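Local coordinates for ZYG-9 (Caenorhabditis elegans, PDB 2OF3), which plays a major part in organising microtubules and spindle poles in the one-cell embryo and is needed to position the oocyte nucleus, at residues Val24-Gln29 / Val134-Leu139; Gly44-Val49 / Leu82-Leu87; Met52-His57 / His63-Asp68. All coordinates share one frame; numbering follows the deposited sequence.

Contact 1. Residues Val24-Gln29 / Val134-Leu139; sequences VKWNFQ and VPYLLL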
loop_
_atom_site.group_PDB
_atom_site.type_symbol
_atom_site.label_atom_id
_atom_site.label_comp_id
_atom_site.label_asym_id
_atom_site.label_seq_id
_atom_site.Cartn_x
_atom_site.Cartn_y
_atom_site.Cartn_z
ATOM N N VAL A 24 -16.217 -8.962 9.351
ATOM C CA VAL A 24 -15.027 -8.755 10.151
ATOM C C VAL A 24 -14.049 -7.922 9.325
ATOM O O VAL A 24 -13.989 -8.068 8.076
ATOM C CB VAL A 24 -14.346 -10.042 10.669
ATOM C CG1 VAL A 24 -15.375 -10.997 11.361
ATOM C CG2 VAL A 24 -13.661 -10.805 9.569
ATOM N N LYS A 25 -13.294 -7.074 10.016
ATOM C CA LYS A 25 -12.429 -6.098 9.377
ATOM C C LYS A 25 -11.079 -6.715 9.039
ATOM O O LYS A 25 -10.488 -7.439 9.841
ATOM C CB LYS A 25 -12.237 -4.879 10.281
ATOM C CG LYS A 25 -13.503 -4.069 10.508
ATOM C CD LYS A 25 -13.231 -2.851 11.375
ATOM C CE LYS A 25 -14.469 -2.444 12.159
ATOM N NZ LYS A 25 -15.618 -2.140 11.263
ATOM N N TRP A 26 -10.605 -6.416 7.838
ATOM C CA TRP A 26 -9.390 -6.994 7.304
ATOM C C TRP A 26 -8.201 -6.246 7.914
ATOM O O TRP A 26 -7.572 -5.361 7.287
ATOM C CB TRP A 26 -9.440 -6.805 5.800
ATOM C CG TRP A 26 -8.656 -7.852 5.055
ATOM C CD1 TRP A 26 -7.459 -7.684 4.473
ATOM C CD2 TRP A 26 -9.052 -9.207 4.800
ATOM N NE1 TRP A 26 -7.080 -8.833 3.831
ATOM C CE2 TRP A 26 -8.036 -9.793 4.033
ATOM C CE3 TRP A 26 -10.198 -9.967 5.113
ATOM C CZ2 TRP A 26 -8.075 -11.136 3.615
ATOM C CZ3 TRP A 26 -10.242 -11.303 4.709
ATOM C CH2 TRP A 26 -9.212 -11.863 3.932
ATOM N N ASN A 27 -7.909 -6.566 9.173
ATOM C CA ASN A 27 -6.949 -5.779 9.968
ATOM C C ASN A 27 -6.122 -6.683 10.881
ATOM O O ASN A 27 -5.579 -6.217 11.887
ATOM C CB ASN A 27 -7.682 -4.671 10.759
ATOM C CG ASN A 27 -8.631 -5.249 11.842
ATOM O OD1 ASN A 27 -8.809 -6.483 11.987
ATOM N ND2 ASN A 27 -9.236 -4.366 12.595
ATOM N N PHE A 28 -6.012 -7.956 10.510
ATOM C CA PHE A 28 -5.213 -8.926 11.233
ATOM C C PHE A 28 -3.708 -8.635 11.189
ATOM O O PHE A 28 -3.231 -7.909 10.326
ATOM C CB PHE A 28 -5.463 -10.336 10.679
ATOM C CG PHE A 28 -5.428 -10.430 9.163
ATOM C CD1 PHE A 28 -4.195 -10.408 8.448
ATOM C CD2 PHE A 28 -6.610 -10.569 8.434
ATOM C CE1 PHE A 28 -4.140 -10.489 7.050
ATOM C CE2 PHE A 28 -6.553 -10.682 7.019
ATOM C CZ PHE A 28 -5.313 -10.616 6.332
ATOM N N GLN A 29 -2.956 -9.246 12.098
ATOM C CA GLN A 29 -1.523 -9.177 12.071
ATOM C C GLN A 29 -1.021 -10.247 11.136
ATOM O O GLN A 29 0.010 -10.090 10.502
ATOM C CB GLN A 29 -0.960 -9.431 13.475
ATOM C CG GLN A 29 -1.315 -8.361 14.484
ATOM C CD GLN A 29 -0.790 -6.971 14.056
ATOM O OE1 GLN A 29 0.307 -6.869 13.493
ATOM N NE2 GLN A 29 -1.575 -5.906 14.316
ATOM N N VAL A 134 -3.689 -1.458 1.558
ATOM C CA VAL A 134 -2.448 -0.690 1.619
ATOM C C VAL A 134 -1.508 -1.101 2.741
ATOM O O VAL A 134 -0.332 -1.245 2.461
ATOM C CB VAL A 134 -2.703 0.858 1.558
ATOM C CG1 VAL A 134 -1.331 1.677 1.733
ATOM C CG2 VAL A 134 -3.377 1.192 0.231
ATOM N N PRO A 135 -1.976 -1.260 4.004
ATOM C CA PRO A 135 -1.069 -1.662 5.064
ATOM C C PRO A 135 -0.341 -2.963 4.780
ATOM O O PRO A 135 0.857 -3.130 5.202
ATOM C CB PRO A 135 -1.987 -1.733 6.319
ATOM C CG PRO A 135 -3.018 -0.714 6.039
ATOM C CD PRO A 135 -3.306 -0.972 4.554
ATOM N N TYR A 136 -0.985 -3.875 4.051
ATOM C CA TYR A 136 -0.291 -5.144 3.736
ATOM C C TYR A 136 0.633 -4.995 2.556
ATOM O O TYR A 136 1.686 -5.629 2.531
ATOM C CB TYR A 136 -1.282 -6.259 3.456
ATOM C CG TYR A 136 -2.157 -6.462 4.651
ATOM C CD1 TYR A 136 -1.655 -7.100 5.784
ATOM C CD2 TYR A 136 -3.469 -5.952 4.668
ATOM C CE1 TYR A 136 -2.454 -7.251 6.953
ATOM C CE2 TYR A 136 -4.302 -6.079 5.835
ATOM C CZ TYR A 136 -3.764 -6.735 6.943
ATOM O OH TYR A 136 -4.543 -6.867 8.045
ATOM N N LEU A 137 0.252 -4.176 1.570
ATOM C CA LEU A 137 1.139 -3.918 0.420
ATOM C C LEU A 137 2.429 -3.295 0.911
ATOM O O LEU A 137 3.515 -3.595 0.357
ATOM C CB LEU A 137 0.490 -3.002 -0.614
ATOM C CG LEU A 137 1.369 -2.563 -1.794
ATOM C CD1 LEU A 137 1.534 -3.708 -2.828
ATOM C CD2 LEU A 137 0.718 -1.368 -2.400
ATOM N N LEU A 138 2.331 -2.438 1.932
ATOM C CA LEU A 138 3.522 -1.791 2.496
ATOM C C LEU A 138 4.505 -2.748 3.164
ATOM O O LEU A 138 5.717 -2.451 3.235
ATOM C CB LEU A 138 3.142 -0.605 3.413
ATOM C CG LEU A 138 2.454 0.546 2.708
ATOM C CD1 LEU A 138 2.081 1.582 3.741
ATOM C CD2 LEU A 138 3.307 1.153 1.612
ATOM N N LEU A 139 4.043 -3.913 3.604
ATOM C CA LEU A 139 4.958 -4.939 4.060
ATOM C C LEU A 139 5.985 -5.347 2.974
ATOM O O LEU A 139 7.152 -5.645 3.278
ATOM C CB LEU A 139 4.208 -6.196 4.537
ATOM C CG LEU A 139 3.269 -6.036 5.747
ATOM C CD1 LEU A 139 2.459 -7.366 6.008
ATOM C CD2 LEU A 139 4.048 -5.568 7.005
#
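Y136 reaches from helix 127-139 to residues 24-29, in the loop between helices 10-19 and 33-44 of the all-helical TOG domain, where W26 and F28 join it in an aromatic cluster. The packing is tightest round the phenol. Y136 OH donates to F28 O at 2.8 Å, in the carbonyl plane and on a lone pair (C=O...donor angle 127°). Y136 OH also lies over one face of the F28 ring, offset toward the rim, 3.6 Å from F28 CD1. With CG between backbone N and carbonyl carbon (chi1 47°), F28 folds its ring back to this spot, F28 CE1 reaching Y136 CE1 at 3.7 Å. W26 crosses the tyrosine at about a right angle, W26 CD1 lying 3.8 Å from Y136 CE2, while its NE1 bonds to T93 OG1 and K90 makes a cation-pi contact with it. The solvent side is looser: the side chains of N27 and Q29, both exposed, leave the backbone away from the helix. A phenylalanine in place of Y136 could still fill the cluster but would probably leave F28 O without its hydroxyl donor. Tyrosine thus suits a place where aromatic packing is combined with a donor for a loop carbonyl.

Contact 2. Residues Gly44-Val49 / Leu82-Leu87; sequences GNQAKV and LSNSDL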
loop_
_atom_site.group_PDB
_atom_site.type_symbol
_atom_site.label_atom_id
_atom_site.label_comp_id
_atom_site.label_asym_id
_atom_site.label_seq_id
_atom_site.Cartn_x
_atom_site.Cartn_y
_atom_site.Cartn_z
ATOM N N GLY A 44 -17.096 -16.686 -3.264
ATOM C CA GLY A 44 -17.974 -17.740 -3.756
ATOM C C GLY A 44 -19.251 -17.246 -4.369
ATOM O O GLY A 44 -19.786 -17.898 -5.273
ATOM N N ASN A 45 -19.741 -16.092 -3.923
ATOM C CA ASN A 45 -20.943 -15.492 -4.512
ATOM C C ASN A 45 -20.650 -14.763 -5.832
ATOM O O ASN A 45 -21.585 -14.264 -6.471
ATOM C CB ASN A 45 -21.605 -14.523 -3.508
ATOM C CG ASN A 45 -22.201 -15.244 -2.284
ATOM O OD1 ASN A 45 -22.645 -16.419 -2.376
ATOM N ND2 ASN A 45 -22.261 -14.539 -1.150
ATOM N N GLN A 46 -19.374 -14.685 -6.235
ATOM C CA GLN A 46 -18.932 -13.862 -7.404
ATOM C C GLN A 46 -18.171 -14.615 -8.514
ATOM O O GLN A 46 -18.143 -14.185 -9.653
ATOM C CB GLN A 46 -18.020 -12.678 -6.943
ATOM C CG GLN A 46 -18.596 -11.811 -5.820
ATOM C CD GLN A 46 -19.989 -11.294 -6.112
ATOM O OE1 GLN A 46 -20.416 -11.153 -7.281
ATOM N NE2 GLN A 46 -20.730 -11.025 -5.038
ATOM N N ALA A 47 -17.573 -15.748 -8.167
ATOM C CA ALA A 47 -16.649 -16.485 -9.002
ATOM C C ALA A 47 -17.161 -17.917 -9.264
ATOM O O ALA A 47 -17.663 -18.593 -8.365
ATOM C CB ALA A 47 -15.241 -16.554 -8.314
ATOM N N LYS A 48 -16.967 -18.389 -10.493
ATOM C CA LYS A 48 -17.136 -19.808 -10.841
ATOM C C LYS A 48 -16.284 -20.761 -9.957
ATOM O O LYS A 48 -15.131 -20.455 -9.578
ATOM C CB LYS A 48 -16.738 -20.024 -12.320
ATOM C CG LYS A 48 -17.729 -19.480 -13.349
ATOM C CD LYS A 48 -17.208 -19.916 -14.744
ATOM C CE LYS A 48 -18.350 -19.828 -15.793
ATOM N NZ LYS A 48 -19.610 -19.555 -15.008
ATOM N N VAL A 49 -16.821 -21.956 -9.703
ATOM C CA VAL A 49 -16.156 -22.881 -8.796
ATOM C C VAL A 49 -14.792 -23.271 -9.295
ATOM O O VAL A 49 -13.908 -23.521 -8.484
ATOM C CB VAL A 49 -17.026 -24.150 -8.466
ATOM C CG1 VAL A 49 -18.446 -23.755 -8.174
ATOM C CG2 VAL A 49 -16.982 -25.133 -9.618
ATOM N N LEU A 82 -12.909 -4.809 -11.694
ATOM C CA LEU A 82 -13.399 -3.643 -10.957
ATOM C C LEU A 82 -14.509 -3.971 -9.936
ATOM O O LEU A 82 -14.442 -3.508 -8.769
ATOM C CB LEU A 82 -13.970 -2.580 -11.914
ATOM C CG LEU A 82 -12.892 -1.700 -12.480
ATOM C CD1 LEU A 82 -13.558 -0.966 -13.621
ATOM C CD2 LEU A 82 -12.285 -0.690 -11.393
ATOM N N SER A 83 -15.514 -4.749 -10.375
ATOM C CA SER A 83 -16.666 -5.101 -9.533
ATOM C C SER A 83 -16.209 -5.828 -8.275
ATOM O O SER A 83 -16.844 -5.714 -7.233
ATOM C CB SER A 83 -17.604 -6.055 -10.270
ATOM O OG SER A 83 -18.290 -5.384 -11.309
ATOM N N ASN A 84 -15.113 -6.566 -8.392
ATOM C CA ASN A 84 -14.603 -7.447 -7.335
ATOM C C ASN A 84 -13.249 -7.037 -6.798
ATOM O O ASN A 84 -12.591 -7.825 -6.134
ATOM C CB ASN A 84 -14.608 -8.921 -7.839
ATOM C CG ASN A 84 -15.981 -9.387 -8.091
ATOM O OD1 ASN A 84 -16.768 -9.611 -7.146
ATOM N ND2 ASN A 84 -16.357 -9.444 -9.354
ATOM N N SER A 85 -12.858 -5.790 -7.052
ATOM C CA SER A 85 -11.528 -5.295 -6.707
ATOM C C SER A 85 -11.230 -5.461 -5.236
ATOM O O SER A 85 -10.110 -5.872 -4.863
ATOM C CB SER A 85 -11.342 -3.828 -7.082
ATOM O OG SER A 85 -12.138 -2.931 -6.263
ATOM N N ASP A 86 -12.205 -5.171 -4.389
ATOM C CA ASP A 86 -12.006 -5.293 -2.954
ATOM C C ASP A 86 -11.668 -6.738 -2.546
ATOM O O ASP A 86 -10.799 -6.956 -1.712
ATOM C CB ASP A 86 -13.233 -4.719 -2.198
ATOM C CG ASP A 86 -14.551 -5.466 -2.507
ATOM O OD1 ASP A 86 -14.884 -5.627 -3.715
ATOM O OD2 ASP A 86 -15.292 -5.892 -1.544
ATOM N N LEU A 87 -12.312 -7.720 -3.147
ATOM C CA LEU A 87 -12.105 -9.136 -2.767
ATOM C C LEU A 87 -10.842 -9.665 -3.368
ATOM O O LEU A 87 -10.157 -10.479 -2.744
ATOM C CB LEU A 87 -13.292 -9.995 -3.232
ATOM C CG LEU A 87 -14.678 -9.554 -2.682
ATOM C CD1 LEU A 87 -15.835 -10.398 -3.324
ATOM C CD2 LEU A 87 -14.704 -9.688 -1.157
#
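Q46 and N84 meet where two breaks in the all-helical TOG domain face each other: the turn after helix 33-44, and the one-residue interruption between helices 78-83 and 85-95. The contact is small, about 101 Å² in all, and Q46, N84 and L87 make it. Q46 contributes most, through the aliphatic part of its chain. Its CG stands anti to the carbonyl carbon (chi1 -52°), and the bend at chi2 leaves CB and CG against N84 and turns the amide toward S6, N8 and D10. N84 OD1 rests against these two methylenes, 3.3 Å from Q46 CB and 3.2 Å from Q46 CG. The amide planes are 38° apart and no hydrogen bond links them.

The glutamine amide is held instead by the N-terminal part of the chain: Q46 OE1 by S6 OG and N8 ND2, Q46 NE2 by D10 OD2. N84 ND2 bonds to S80 O in the helix just before it, 78-83, and also to S6 OG, so S6 bridges the two buried polar ends. Glutamine fits here because it offers methylenes to its neighbours and still carries a donor and an acceptor to the N-terminal residues. Leucine fits the third position, with its side chain against helix 33-44 and one branch turned to the glutamine: L87 CD1 lies 4.0 Å from Q46 CG.

Contact 3. Residues Met52-His57 / His63-Asp68; sequences MSQLFH and HLAALD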
loop_
_atom_site.group_PDB
_atom_site.type_symbol
_atom_site.label_atom_id
_atom_site.label_comp_id
_atom_site.label_asym_id
_atom_site.label_seq_id
_atom_site.Cartn_x
_atom_site.Cartn_y
_atom_site.Cartn_z
ATOM N N MET A 52 -12.682 -20.609 -8.053
ATOM C CA MET A 52 -12.666 -20.807 -6.599
ATOM C C MET A 52 -11.746 -21.931 -6.151
ATOM O O MET A 52 -11.010 -21.782 -5.137
ATOM C CB MET A 52 -14.094 -21.029 -6.048
ATOM C CG MET A 52 -14.994 -19.753 -6.040
ATOM S SD MET A 52 -14.394 -18.453 -4.957
ATOM C CE MET A 52 -14.730 -19.197 -3.388
ATOM N N SER A 53 -11.791 -23.081 -6.850
ATOM C CA SER A 53 -10.889 -24.209 -6.505
ATOM C C SER A 53 -9.448 -23.848 -6.603
ATOM O O SER A 53 -8.658 -24.344 -5.819
ATOM C CB SER A 53 -11.132 -25.439 -7.393
ATOM O OG SER A 53 -12.524 -25.680 -7.452
ATOM N N GLN A 54 -9.081 -22.983 -7.557
ATOM C CA GLN A 54 -7.666 -22.575 -7.678
ATOM C C GLN A 54 -7.288 -21.568 -6.597
ATOM O O GLN A 54 -6.222 -21.669 -5.971
ATOM C CB GLN A 54 -7.374 -21.978 -9.072
ATOM C CG GLN A 54 -7.517 -22.971 -10.256
ATOM C CD GLN A 54 -7.605 -22.276 -11.624
ATOM O OE1 GLN A 54 -8.035 -21.113 -11.744
ATOM N NE2 GLN A 54 -7.233 -23.001 -12.665
ATOM N N LEU A 55 -8.171 -20.585 -6.408
ATOM C CA LEU A 55 -7.967 -19.504 -5.439
ATOM C C LEU A 55 -7.734 -20.054 -4.053
ATOM O O LEU A 55 -6.891 -19.561 -3.334
ATOM C CB LEU A 55 -9.175 -18.530 -5.442
ATOM C CG LEU A 55 -9.281 -17.505 -6.597
ATOM C CD1 LEU A 55 -10.534 -16.665 -6.454
ATOM C CD2 LEU A 55 -8.083 -16.623 -6.639
ATOM N N PHE A 56 -8.452 -21.075 -3.648
ATOM C CA PHE A 56 -8.282 -21.591 -2.311
ATOM C C PHE A 56 -7.662 -22.987 -2.157
ATOM O O PHE A 56 -7.809 -23.627 -1.149
ATOM C CB PHE A 56 -9.558 -21.431 -1.497
ATOM C CG PHE A 56 -10.032 -20.016 -1.406
ATOM C CD1 PHE A 56 -10.840 -19.490 -2.359
ATOM C CD2 PHE A 56 -9.641 -19.208 -0.389
ATOM C CE1 PHE A 56 -11.239 -18.214 -2.282
ATOM C CE2 PHE A 56 -10.051 -17.926 -0.348
ATOM C CZ PHE A 56 -10.856 -17.453 -1.285
ATOM N N HIS A 57 -6.971 -23.443 -3.180
ATOM C CA HIS A 57 -5.926 -24.436 -3.029
ATOM C C HIS A 57 -4.839 -24.025 -2.111
ATOM O O HIS A 57 -4.656 -22.879 -1.824
ATOM C CB HIS A 57 -5.297 -24.722 -4.356
ATOM C CG HIS A 57 -5.547 -26.097 -4.860
ATOM N ND1 HIS A 57 -4.741 -27.158 -4.534
ATOM C CD2 HIS A 57 -6.482 -26.577 -5.704
ATOM C CE1 HIS A 57 -5.188 -28.237 -5.133
ATOM N NE2 HIS A 57 -6.244 -27.913 -5.848
ATOM N N HIS A 63 -2.592 -21.400 -7.543
ATOM C CA HIS A 63 -2.648 -19.916 -7.467
ATOM C C HIS A 63 -2.152 -19.241 -8.743
ATOM O O HIS A 63 -2.752 -18.275 -9.179
ATOM C CB HIS A 63 -1.835 -19.365 -6.316
ATOM C CG HIS A 63 -2.279 -19.835 -4.965
ATOM N ND1 HIS A 63 -1.487 -19.704 -3.850
ATOM C CD2 HIS A 63 -3.402 -20.472 -4.554
ATOM C CE1 HIS A 63 -2.120 -20.201 -2.799
ATOM N NE2 HIS A 63 -3.280 -20.677 -3.199
ATOM N N LEU A 64 -1.060 -19.723 -9.339
ATOM C CA LEU A 64 -0.539 -19.152 -10.591
ATOM C C LEU A 64 -1.558 -19.292 -11.671
ATOM O O LEU A 64 -1.657 -18.435 -12.521
ATOM C CB LEU A 64 0.797 -19.801 -11.027
ATOM C CG LEU A 64 1.920 -19.597 -10.008
ATOM C CD1 LEU A 64 3.174 -20.408 -10.393
ATOM C CD2 LEU A 64 2.253 -18.073 -9.851
ATOM N N ALA A 65 -2.333 -20.371 -11.634
ATOM C CA ALA A 65 -3.353 -20.607 -12.663
ATOM C C ALA A 65 -4.501 -19.631 -12.488
ATOM O O ALA A 65 -5.051 -19.101 -13.478
ATOM C CB ALA A 65 -3.885 -22.059 -12.597
ATOM N N ALA A 66 -4.895 -19.401 -11.233
ATOM C CA ALA A 66 -5.925 -18.413 -10.947
ATOM C C ALA A 66 -5.424 -17.023 -11.379
ATOM O O ALA A 66 -6.143 -16.282 -12.050
ATOM C CB ALA A 66 -6.264 -18.442 -9.483
ATOM N N LEU A 67 -4.197 -16.664 -11.015
ATOM C CA LEU A 67 -3.623 -15.377 -11.398
ATOM C C LEU A 67 -3.592 -15.090 -12.927
ATOM O O LEU A 67 -3.867 -13.956 -13.375
ATOM C CB LEU A 67 -2.229 -15.224 -10.781
ATOM C CG LEU A 67 -2.235 -14.845 -9.277
ATOM C CD1 LEU A 67 -1.012 -15.347 -8.520
ATOM C CD2 LEU A 67 -2.475 -13.321 -9.056
ATOM N N ASP A 68 -3.251 -16.117 -13.707
ATOM C CA ASP A 68 -3.268 -16.034 -15.146
ATOM C C ASP A 68 -4.686 -15.765 -15.698
ATOM O O ASP A 68 -4.895 -14.890 -16.540
ATOM C CB ASP A 68 -2.688 -17.349 -15.710
ATOM C CG ASP A 68 -2.721 -17.397 -17.234
ATOM O OD1 ASP A 68 -1.761 -16.861 -17.877
ATOM O OD2 ASP A 68 -3.722 -17.951 -17.796
#
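Q54 and A66 bring the two backbones closest, their CA atoms 5.6 Å apart, where the end of helix 49-55 lies against the first turns of helix 60-76. The earlier helix stops at L55. F56 leaves helical geometry, and H57 N makes weak bonds back to S53 O and Q54 O, so the chain is already turning when it presents the carbonyl of H57 to the next helix.

H63 takes up that carbonyl. Its NE2 donates to H57 O at 2.9 Å with an N-H...O angle of 146°; the nitrogen sits well above the carbonyl plane, 47° out of it, and the oxygen is tilted from the plane of the imidazole. Nearer the root of the ring, the edge at H63 CD2 faces Q54 O, 3.4 Å from CD2 and in the ring plane. Although the H63 side chain starts out away from the earlier helix, the imidazole returns to span the last carbonyls of that helix and the turn beyond.

The TOG domain is a HEAT-like array of helices packed against their neighbours along the chain, and these two helices lie toward its N-terminal end. W91 of helix 85-95 packs edge-to-face with H63 and F56, and its NE1 bonds to L55 O.

Small residues let the helices close up. Q54 CB touches A66 CB at 3.7 Å, and the rest of the glutamine, extended beyond CG (chi2 164°), runs across the later helix, where the alanine methyls leave room for it. There Q54 OE1 lies 3.5 Å from A66 CA and Q54 NE2 3.5 Å from A65 CB. Within the buried part, L55 CD2 packs on A66 CB at 3.8 Å.

How the contacts relate
Contacts 2 and 3 are neighbours, with centres about 13 Å apart, and they touch where the methyl of M52 packs on the backbone of G44. Contact 1 stands apart, about 19 Å from contact 2 and about 21 Å from contact 3 between centres, with about 7 Å between nearest atoms in each case. Along the chain the pairings are concentric: 52-57 with 63-68 closes a short turn, 44-49 with 82-87 encloses it, and 24-29 with 134-139 encloses both. Helix 33-44 runs between the loop of contact 1 and the turn of contact 2. All three lie in the N-terminal half of this all-helical domain, contact 1 nearest the centre of the chain.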